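Side-chain contacts in chromosome replication initiation protein (Geobacillus kaustophilus, PDB 2VN2), which probably acts in the primosome during initiation of DNA replication, here represented by its N-terminal, helix-turn-helix-related domain, which assembles with further copies of itself: residues K3-V6 with A7-A11; V36-L39 with H40-S43; A66-M69 with E70-R74. All coordinates share one frame; numbering follows the deposited sequence.

Contact 1: residues K3-V6 with A7-A11; sequences KKKV and AEWLA
Lys5 meets both Glu8 and Trp9 on one side of the amphipathic helix 3-11 at the N-terminus of the chain, while Val6 and Leu10 pair on another.

The charged contact is an i to i+3 salt bridge. Lys5 and Glu8 run side by side in the same direction, and Lys5 NZ reaches Glu8 OE1 at 3.3 Å, a weak hydrogen bond within the ion pair. Lysine suits the site because its long chain can bend after CG (chi2 58°) and pass the indole before meeting the carboxylate.

Backbone bonds of the i to i+4 kind tie the turns. Trp9 N donates to Lys5 O at 2.8 Å, and Leu10 N donates to Val6 O in the carbonyl plane. Lys5 O also sits over one face of the Trp9 ring, toward its rim.

Apolar contacts complete the account. Val6 CG1, placed beside its own carbonyl carbon (chi1 175°), meets Leu10 CD1 at 4.0 Å, a fit between branched side chains one turn apart. These residues face other copies of the protein: Val6 and Leu10 pack on Val107 of the second subunit, and Trp9 makes an edge-to-face stack with Tyr111 of the third, so the helix serves as an assembly surface. Against the indole itself, Lys5 lays its methylenes obliquely, CG 3.7 Å from Trp9 CZ2 and CE 3.3 Å from Trp9 NE1.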
loop_
_atom_site.group_PDB
_atom_site.type_symbol
_atom_site.label_atom_id
_atom_site.label_comp_id
_atom_site.label_asym_id
_atom_site.label_seq_id
_atom_site.Cartn_x
_atom_site.Cartn_y
_atom_site.Cartn_z
ATOM N N LYS A 3 4.819 -20.837 -13.487
ATOM C CA LYS A 3 4.405 -20.584 -12.096
ATOM C C LYS A 3 5.430 -19.954 -11.091
ATOM O O LYS A 3 5.057 -19.079 -10.327
ATOM C CB LYS A 3 3.719 -21.833 -11.485
ATOM C CG LYS A 3 2.301 -22.131 -11.982
ATOM C CD LYS A 3 1.678 -23.223 -11.146
ATOM C CE LYS A 3 0.582 -23.927 -11.922
ATOM N NZ LYS A 3 0.284 -25.354 -11.468
ATOM N N LYS A 4 6.695 -20.358 -11.104
ATOM C CA LYS A 4 7.707 -19.766 -10.221
ATOM C C LYS A 4 7.969 -18.289 -10.560
ATOM O O LYS A 4 8.429 -17.468 -9.748
ATOM C CB LYS A 4 9.001 -20.574 -10.364
ATOM C CG LYS A 4 9.973 -20.595 -9.165
ATOM C CD LYS A 4 10.421 -22.095 -8.808
ATOM C CE LYS A 4 11.854 -22.159 -8.185
ATOM N NZ LYS A 4 12.217 -20.798 -7.504
ATOM N N LYS A 5 7.658 -17.954 -11.789
ATOM C CA LYS A 5 7.935 -16.645 -12.349
ATOM C C LYS A 5 6.800 -15.674 -11.939
ATOM O O LYS A 5 7.039 -14.551 -11.516
ATOM C CB LYS A 5 8.025 -16.780 -13.914
ATOM C CG LYS A 5 8.706 -15.686 -14.552
ATOM C CD LYS A 5 10.083 -15.545 -14.015
ATOM C CE LYS A 5 10.269 -14.078 -13.696
ATOM N NZ LYS A 5 11.678 -13.774 -14.067
ATOM N N VAL A 6 5.597 -16.163 -12.100
ATOM C CA VAL A 6 4.419 -15.452 -11.706
ATOM C C VAL A 6 4.470 -15.096 -10.270
ATOM O O VAL A 6 4.223 -13.930 -9.951
ATOM C CB VAL A 6 3.185 -16.221 -11.964
ATOM C CG1 VAL A 6 2.050 -15.477 -11.439
ATOM C CG2 VAL A 6 2.982 -16.268 -13.455
ATOM N N ALA A 7 4.847 -16.086 -9.424
ATOM C CA ALA A 7 5.025 -15.942 -7.987
ATOM C C ALA A 7 6.052 -14.862 -7.712
ATOM O O ALA A 7 5.789 -13.983 -6.852
ATOM C CB ALA A 7 5.381 -17.221 -7.326
ATOM N N GLU A 8 7.169 -14.867 -8.440
ATOM C CA GLU A 8 8.190 -13.794 -8.276
ATOM C C GLU A 8 7.647 -12.448 -8.727
ATOM O O GLU A 8 7.893 -11.486 -8.055
ATOM C CB GLU A 8 9.515 -14.060 -9.008
ATOM C CG GLU A 8 10.354 -12.720 -9.188
ATOM C CD GLU A 8 11.408 -12.720 -10.371
ATOM O OE1 GLU A 8 11.783 -13.891 -10.771
ATOM O OE2 GLU A 8 11.802 -11.563 -10.861
ATOM N N TRP A 9 6.813 -12.383 -9.802
ATOM C CA TRP A 9 6.159 -11.141 -10.037
ATOM C C TRP A 9 5.265 -10.696 -8.885
ATOM O O TRP A 9 5.387 -9.532 -8.466
ATOM C CB TRP A 9 5.438 -11.000 -11.390
ATOM C CG TRP A 9 6.339 -11.270 -12.534
ATOM C CD1 TRP A 9 7.674 -11.071 -12.590
ATOM C CD2 TRP A 9 5.959 -11.914 -13.734
ATOM N NE1 TRP A 9 8.168 -11.522 -13.792
ATOM C CE2 TRP A 9 7.115 -12.043 -14.524
ATOM C CE3 TRP A 9 4.733 -12.335 -14.263
ATOM C CZ2 TRP A 9 7.083 -12.659 -15.800
ATOM C CZ3 TRP A 9 4.686 -12.885 -15.611
ATOM C CH2 TRP A 9 5.841 -13.053 -16.317
ATOM N N LEU A 10 4.384 -11.593 -8.411
ATOM C CA LEU A 10 3.444 -11.279 -7.394
ATOM C C LEU A 10 4.045 -10.886 -6.065
ATOM O O LEU A 10 3.434 -10.042 -5.374
ATOM C CB LEU A 10 2.437 -12.385 -7.189
ATOM C CG LEU A 10 1.501 -12.658 -8.379
ATOM C CD1 LEU A 10 0.492 -13.869 -8.091
ATOM C CD2 LEU A 10 0.680 -11.420 -8.728
ATOM N N ALA A 11 5.248 -11.424 -5.744
ATOM C CA ALA A 11 6.026 -11.121 -4.528
ATOM C C ALA A 11 6.738 -9.796 -4.534
ATOM O O ALA A 11 7.215 -9.341 -3.491
ATOM C CB ALA A 11 7.047 -12.139 -4.313
#

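Contact 2: residues V36-L39 with H40-S43; sequences VLLL and HMQS
This is a buried i to i+4 contact within helix 32-45, near the centre of the chain, where Val36 meets His40 and Leu37 meets Met41. Val36 and His40 lie alongside each other, and Val36 CG1 comes 3.5 Å from His40 NE2. With CG placed beside its own backbone N (chi1 -63°), the imidazole lies back along the preceding turn, its CD2 3.3 Å from Val36 O. That oxygen is already gripped by His40 N at 2.7 Å, in a nearly straight bond of 168°.

The sulfur of Met41 approaches one branch of Leu37, SD to CD2 at 3.4 Å, the two side chains crossing obliquely. A flexible thioether suits such a place, since a bend at its end lets it follow a neighbouring leucine. Leu37 also packs on helix 65-77.

Histidine suits its place because the ring can pack beside a valine methyl and still present NE2 for a hydrogen bond with Tyr25 OH of the third subunit. A leucine here would probably leave that tyrosine hydroxyl without its imidazole mate. The contact therefore couples two chemistries: Leu37 and Met41 pair hydrocarbon with sulfur, while the Val36-His40 side turns to another chain, which satisfies a buried ring nitrogen.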
loop_
_atom_site.group_PDB
_atom_site.type_symbol
_atom_site.label_atom_id
_atom_site.label_comp_id
_atom_site.label_asym_id
_atom_site.label_seq_id
_atom_site.Cartn_x
_atom_site.Cartn_y
_atom_site.Cartn_z
ATOM N N VAL A 36 6.503 11.189 -9.147
ATOM C CA VAL A 36 7.018 9.908 -9.523
ATOM C C VAL A 36 8.485 9.774 -9.038
ATOM O O VAL A 36 8.911 8.702 -8.645
ATOM C CB VAL A 36 6.853 9.668 -11.031
ATOM C CG1 VAL A 36 7.425 8.159 -11.438
ATOM C CG2 VAL A 36 5.398 9.822 -11.442
ATOM N N LEU A 37 9.286 10.866 -9.071
ATOM C CA LEU A 37 10.692 10.732 -8.609
ATOM C C LEU A 37 10.697 10.307 -7.118
ATOM O O LEU A 37 11.449 9.418 -6.718
ATOM C CB LEU A 37 11.555 12.020 -8.863
ATOM C CG LEU A 37 13.036 11.972 -8.344
ATOM C CD1 LEU A 37 13.810 13.066 -8.922
ATOM C CD2 LEU A 37 13.066 12.237 -6.806
ATOM N N LEU A 38 9.855 10.929 -6.322
ATOM C CA LEU A 38 9.690 10.627 -4.878
ATOM C C LEU A 38 9.287 9.150 -4.682
ATOM O O LEU A 38 9.777 8.436 -3.756
ATOM C CB LEU A 38 8.571 11.581 -4.322
ATOM C CG LEU A 38 9.025 13.030 -4.136
ATOM C CD1 LEU A 38 7.882 13.906 -3.578
ATOM C CD2 LEU A 38 10.387 13.194 -3.320
ATOM N N LEU A 39 8.377 8.675 -5.556
ATOM C CA LEU A 39 7.938 7.192 -5.559
ATOM C C LEU A 39 9.108 6.413 -5.889
ATOM O O LEU A 39 9.366 5.439 -5.179
ATOM C CB LEU A 39 6.858 6.875 -6.632
ATOM C CG LEU A 39 5.390 7.214 -6.231
ATOM C CD1 LEU A 39 5.158 8.307 -5.133
ATOM C CD2 LEU A 39 4.365 7.407 -7.434
ATOM N N HIS A 40 9.868 6.767 -6.977
ATOM C CA HIS A 40 11.105 5.882 -7.176
ATOM C C HIS A 40 12.033 5.915 -5.920
ATOM O O HIS A 40 12.556 4.862 -5.553
ATOM C CB HIS A 40 11.946 6.128 -8.406
ATOM C CG HIS A 40 11.247 5.895 -9.707
ATOM N ND1 HIS A 40 11.016 4.646 -10.232
ATOM C CD2 HIS A 40 10.729 6.774 -10.594
ATOM C CE1 HIS A 40 10.382 4.764 -11.384
ATOM N NE2 HIS A 40 10.196 6.047 -11.621
ATOM N N MET A 41 12.275 7.084 -5.301
ATOM C CA MET A 41 13.110 7.108 -4.095
ATOM C C MET A 41 12.513 6.289 -3.036
ATOM O O MET A 41 13.237 5.568 -2.477
ATOM C CB MET A 41 13.411 8.459 -3.459
ATOM C CG MET A 41 14.251 9.492 -4.375
ATOM S SD MET A 41 14.164 11.252 -3.732
ATOM C CE MET A 41 14.253 10.799 -2.061
ATOM N N GLN A 42 11.214 6.375 -2.759
ATOM C CA GLN A 42 10.612 5.499 -1.712
ATOM C C GLN A 42 10.951 4.015 -1.964
ATOM O O GLN A 42 11.345 3.262 -1.082
ATOM C CB GLN A 42 9.106 5.663 -1.624
ATOM C CG GLN A 42 8.485 4.864 -0.455
ATOM C CD GLN A 42 6.951 4.815 -0.551
ATOM O OE1 GLN A 42 6.289 5.729 -1.176
ATOM N NE2 GLN A 42 6.342 3.711 0.012
ATOM N N SER A 43 10.838 3.639 -3.221
ATOM C CA SER A 43 11.033 2.268 -3.671
ATOM C C SER A 43 12.467 1.743 -3.440
ATOM O O SER A 43 12.661 0.592 -3.063
ATOM C CB SER A 43 10.692 2.245 -5.167
ATOM O OG SER A 43 10.792 0.945 -5.680
#

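Contact 3: residues A66-M69 with E70-R74; sequences AECM and EMVRR
Arg73 N donates to Met69 O at 2.9 Å and Val72 N to Cys68 O at 2.9 Å, two of the i to i+4 bonds that run through helix 65-77 of the N-terminal domain, whose family belongs to the helix-turn-helix clan. The second is the straighter at the acceptor, with a C=O...N angle of 169°. Met71 N likewise bonds to Glu67 O, while Glu67 OE2 turns back to accept a hydrogen bond from Ser64 N, just ahead of the segment.

Packing divides the helix into two sides. Toward the interior, Cys68 SG lies 4.4 Å from Val72 CG2, a loose apolar contact between two compact side chains; both residues also pack on Leu57 of helix 54-59 and Leu37 of helix 32-45. Their small size suits a buried side where helices meet.

Met69 bridges this interior side and the exposed one. Bends at chi2 (67°) and chi3 bring its CE over the backbone of the next turn, 3.6 Å from Arg73 N and 4.0 Å from Val72 CB, a reach that suits a long, unbranched methionine. On the exposed side the Met69 and Arg73 chains cross at about a right angle, and Met69 CG approaches Arg73 NH1 at 3.3 Å, obliquely to the guanidinium group.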
loop_
_atom_site.group_PDB
_atom_site.type_symbol
_atom_site.label_atom_id
_atom_site.label_comp_id
_atom_site.label_asym_id
_atom_site.label_seq_id
_atom_site.Cartn_x
_atom_site.Cartn_y
_atom_site.Cartn_z
ATOM N N ALA A 66 21.061 13.594 -15.782
ATOM C CA ALA A 66 21.336 15.007 -15.510
ATOM C C ALA A 66 20.077 15.776 -15.068
ATOM O O ALA A 66 20.172 16.608 -14.142
ATOM C CB ALA A 66 22.046 15.656 -16.794
ATOM N N GLU A 67 18.925 15.514 -15.712
ATOM C CA GLU A 67 17.611 16.156 -15.366
ATOM C C GLU A 67 17.203 15.711 -14.018
ATOM O O GLU A 67 16.834 16.510 -13.190
ATOM C CB GLU A 67 16.515 15.764 -16.367
ATOM C CG GLU A 67 16.760 16.297 -17.764
ATOM C CD GLU A 67 15.816 15.735 -18.867
ATOM O OE1 GLU A 67 14.800 16.459 -19.073
ATOM O OE2 GLU A 67 16.054 14.635 -19.528
ATOM N N CYS A 68 17.303 14.403 -13.787
ATOM C CA CYS A 68 17.058 13.790 -12.451
ATOM C C CYS A 68 17.966 14.453 -11.346
ATOM O O CYS A 68 17.487 14.907 -10.304
ATOM C CB CYS A 68 17.160 12.212 -12.598
ATOM S SG CYS A 68 16.785 11.379 -11.040
ATOM N N MET A 69 19.246 14.664 -11.576
ATOM C CA MET A 69 20.044 15.425 -10.550
ATOM C C MET A 69 19.542 16.823 -10.345
ATOM O O MET A 69 19.551 17.368 -9.233
ATOM C CB MET A 69 21.567 15.532 -10.899
ATOM C CG MET A 69 22.291 16.467 -9.810
ATOM S SD MET A 69 22.269 15.628 -8.177
ATOM C CE MET A 69 21.482 16.720 -6.991
ATOM N N GLU A 70 19.125 17.461 -11.434
ATOM C CA GLU A 70 18.474 18.800 -11.348
ATOM C C GLU A 70 17.219 18.754 -10.486
ATOM O O GLU A 70 16.964 19.625 -9.661
ATOM C CB GLU A 70 18.107 19.123 -12.807
ATOM C CG GLU A 70 17.744 20.527 -13.292
ATOM C CD GLU A 70 18.979 21.346 -13.647
ATOM O OE1 GLU A 70 19.470 21.953 -12.641
ATOM O OE2 GLU A 70 19.428 21.361 -14.869
ATOM N N MET A 71 16.379 17.727 -10.711
ATOM C CA MET A 71 15.127 17.584 -9.971
ATOM C C MET A 71 15.431 17.314 -8.490
ATOM O O MET A 71 14.778 17.856 -7.705
ATOM C CB MET A 71 14.317 16.408 -10.568
ATOM C CG MET A 71 14.035 16.514 -12.056
ATOM S SD MET A 71 13.129 15.152 -12.869
ATOM C CE MET A 71 11.680 15.142 -11.805
ATOM N N VAL A 72 16.396 16.472 -8.142
ATOM C CA VAL A 72 16.766 16.209 -6.698
ATOM C C VAL A 72 17.273 17.491 -6.079
ATOM O O VAL A 72 16.757 17.947 -5.021
ATOM C CB VAL A 72 17.818 15.138 -6.558
ATOM C CG1 VAL A 72 18.213 14.971 -5.111
ATOM C CG2 VAL A 72 17.328 13.706 -7.332
ATOM N N ARG A 73 18.195 18.165 -6.779
ATOM C CA ARG A 73 18.578 19.544 -6.407
ATOM C C ARG A 73 17.379 20.506 -6.146
ATOM O O ARG A 73 17.337 21.149 -5.098
ATOM C CB ARG A 73 19.563 20.100 -7.467
ATOM C CG ARG A 73 20.340 21.336 -7.048
ATOM C CD ARG A 73 21.665 21.650 -7.925
ATOM N NE ARG A 73 22.570 20.491 -8.238
ATOM C CZ ARG A 73 23.175 20.323 -9.429
ATOM N NH1 ARG A 73 23.987 19.275 -9.687
ATOM N NH2 ARG A 73 22.953 21.223 -10.391
ATOM N N ARG A 74 16.431 20.605 -7.083
ATOM C CA ARG A 74 15.233 21.491 -6.917
ATOM C C ARG A 74 14.323 21.036 -5.744
ATOM O O ARG A 74 13.748 21.887 -5.046
ATOM C CB ARG A 74 14.445 21.681 -8.275
ATOM C CG ARG A 74 13.065 22.477 -8.186
ATOM C CD ARG A 74 12.891 23.785 -9.209
ATOM N NE ARG A 74 11.557 24.534 -9.228
ATOM C CZ ARG A 74 10.553 24.420 -10.135
ATOM N NH1 ARG A 74 10.642 23.575 -11.155
ATOM N NH2 ARG A 74 9.425 25.127 -9.982
#

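How the contacts relate
All three contacts lie within single helices, yet their settings differ. Contact 2 is the core one, almost wholly buried; contacts 1 and 3 are each partly buried, with apolar residues toward other subunits in contact 1 and toward the domain interior in contact 3. Contacts 2 and 3 join directly where Leu37 CD1 packs 3.8 Å from Met71 CB, so helices 32-45 and 65-77 share one hydrophobic interior. Contact 1 stands apart, its centre about 23 Å from that of contact 2; Val6 and Trp9 are buried against other subunits, and Leu10 packs there too. Contacts 1 and 2 both touch the third subunit, whereas no other chain of the assembly touches contact 3. Only contact 1 includes a salt bridge between its own segments.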